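Local coordinates for pilin (Streptococcus pyogenes serotype M1, PDB 3GLD), which forms the shaft of the pilus, a head-to-tail stack of subunits joined by isopeptide bonds that is required for adhesion to host cells, aggregation and biofilm formation, at residues K166-T171 with L224-S229. The protein carries 2 engineered substitutions. Residues are numbered along the deposited sequence; the frame is centred on the assembly and turned at random. Where two conformers were deposited one is given.
Sequences KKVSGT and LKDGES
A type II beta turn, K225 to E228, packs against the strand that carries the isopeptide lysine K166 in the C-terminal domain of this pilin. The turn is closed by E228 N on K225 O, and G227 suits its third position because phi is positive there (75°). Strand and turn share two backbone bonds at K166: G227 N gives a hydrogen bond to K166 O (2.9 Å), while K166 N reaches E228 O only weakly (3.3 Å). Two residues further along the strand, the side chain of D226 supplies the acceptor for V168 N. Its CG lies anti to the backbone N (chi1 177°), which carries OD1 to V168 N at 2.7 Å in a nearly straight bond, met on the anti side of the carboxylate and somewhat out of its plane. A water donates to both OD1 and V168 O, so OD1 accepts the V168 N-H and a water hydrogen. Beta-branched V168 lays CG2 on D226 CB (3.7 Å). K166 CB rests on L224 CB (3.7 Å); beyond it the aliphatic chain bends at chi2 (77°) and leads NZ away from the turn, to its covalent link with N290 and a hydrogen bond to E245, the residue that autocatalyses the cross-link. E228 OE1 accepts K225 N. The turn leads from strand 220-224 into 229-236, antiparallel to 151-169, which also pairs in parallel with 284-291, the strand supplying N290.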
loop_
_atom_site.group_PDB
_atom_site.type_symbol
_atom_site.label_atom_id
_atom_site.label_comp_id
_atom_site.label_asym_id
_atom_site.label_seq_id
_atom_site.Cartn_x
_atom_site.Cartn_y
_atom_site.Cartn_z
ATOM N N LYS A 166 -8.886 9.375 27.167
ATOM C CA LYS A 166 -8.761 10.195 28.379
ATOM C C LYS A 166 -9.345 9.415 29.559
ATOM O O LYS A 166 -10.465 8.890 29.493
ATOM C CB LYS A 166 -9.502 11.526 28.222
ATOM C CG LYS A 166 -9.528 12.374 29.519
ATOM C CD LYS A 166 -8.175 13.031 29.698
ATOM C CE LYS A 166 -7.882 13.254 31.149
ATOM N NZ LYS A 166 -6.623 14.033 31.296
ATOM N N LYS A 167 -8.564 9.339 30.630
ATOM C CA LYS A 167 -8.984 8.721 31.867
ATOM C C LYS A 167 -8.851 9.778 32.992
ATOM O O LYS A 167 -7.799 10.409 33.143
ATOM C CB LYS A 167 -8.080 7.521 32.161
ATOM C CG LYS A 167 -8.389 6.829 33.481
ATOM C CD LYS A 167 -7.418 5.666 33.734
ATOM C CE LYS A 167 -7.994 4.681 34.750
ATOM N NZ LYS A 167 -7.160 3.433 34.781
ATOM N N VAL A 168 -9.912 9.968 33.771
ATOM C CA VAL A 168 -9.834 10.861 34.948
ATOM C C VAL A 168 -9.821 10.031 36.231
ATOM O O VAL A 168 -10.653 9.143 36.405
ATOM C CB VAL A 168 -10.975 11.902 34.973
ATOM C CG1 VAL A 168 -10.968 12.689 36.290
ATOM C CG2 VAL A 168 -10.847 12.843 33.769
ATOM N N SER A 169 -8.870 10.333 37.111
ATOM C CA SER A 169 -8.735 9.605 38.378
ATOM C C SER A 169 -8.653 10.559 39.569
ATOM O O SER A 169 -8.476 11.772 39.405
ATOM C CB SER A 169 -7.501 8.714 38.347
ATOM O OG SER A 169 -6.360 9.489 38.072
ATOM N N GLY A 170 -8.798 10.004 40.771
ATOM C CA GLY A 170 -8.741 10.790 42.004
ATOM C C GLY A 170 -10.105 11.279 42.444
ATOM O O GLY A 170 -10.978 11.589 41.607
ATOM N N THR A 171 -10.299 11.386 43.756
ATOM C CA THR A 171 -11.624 11.757 44.281
ATOM C C THR A 171 -11.998 13.203 43.953
ATOM O O THR A 171 -13.163 13.564 44.035
ATOM C CB THR A 171 -11.712 11.514 45.791
ATOM O OG1 THR A 171 -10.652 12.229 46.413
ATOM C CG2 THR A 171 -11.571 9.984 46.108
ATOM N N LEU A 224 -11.639 15.607 24.870
ATOM C CA LEU A 224 -12.162 14.367 25.434
ATOM C C LEU A 224 -12.513 14.552 26.913
ATOM O O LEU A 224 -11.756 15.160 27.655
ATOM C CB LEU A 224 -11.129 13.232 25.328
ATOM C CG LEU A 224 -10.649 12.740 23.946
ATOM C CD1 LEU A 224 -9.465 11.809 24.050
ATOM C CD2 LEU A 224 -11.781 12.075 23.257
ATOM N N LYS A 225 -13.639 13.987 27.328
ATOM C CA LYS A 225 -13.910 13.788 28.747
ATOM C C LYS A 225 -13.403 12.400 29.174
ATOM O O LYS A 225 -13.022 11.581 28.328
ATOM C CB LYS A 225 -15.419 13.884 29.032
ATOM C CG LYS A 225 -16.111 15.173 28.551
ATOM C CD LYS A 225 -17.648 15.050 28.769
ATOM C CE LYS A 225 -18.430 16.330 28.443
ATOM N NZ LYS A 225 -18.396 16.670 26.991
ATOM N N ASP A 226 -13.395 12.136 30.488
ATOM C CA ASP A 226 -13.154 10.788 30.994
ATOM C C ASP A 226 -13.945 9.743 30.207
ATOM O O ASP A 226 -15.144 9.928 29.963
ATOM C CB ASP A 226 -13.582 10.705 32.471
ATOM C CG ASP A 226 -13.435 9.309 33.036
ATOM O OD1 ASP A 226 -12.285 8.855 33.180
ATOM O OD2 ASP A 226 -14.469 8.664 33.335
ATOM N N GLY A 227 -13.297 8.624 29.859
ATOM C CA GLY A 227 -13.994 7.547 29.180
ATOM C C GLY A 227 -14.311 7.797 27.698
ATOM O O GLY A 227 -14.979 6.991 27.059
ATOM N N GLU A 228 -13.826 8.889 27.136
ATOM C CA GLU A 228 -14.052 9.138 25.704
ATOM C C GLU A 228 -12.776 8.854 24.919
ATOM O O GLU A 228 -11.684 8.778 25.506
ATOM C CB GLU A 228 -14.523 10.590 25.482
ATOM C CG GLU A 228 -15.866 10.871 26.141
ATOM C CD GLU A 228 -16.417 12.274 25.867
ATOM O OE1 GLU A 228 -15.653 13.195 25.492
ATOM O OE2 GLU A 228 -17.638 12.433 26.017
ATOM N N SER A 229 -12.898 8.704 23.594
ATOM C CA SER A 229 -11.708 8.519 22.799
ATOM C C SER A 229 -11.901 9.035 21.367
ATOM O O SER A 229 -13.036 9.172 20.887
ATOM C CB SER A 229 -11.318 7.023 22.775
ATOM O OG SER A 229 -12.330 6.245 22.112
HETATM O O HOH W 1 -12.141 7.177 35.111
#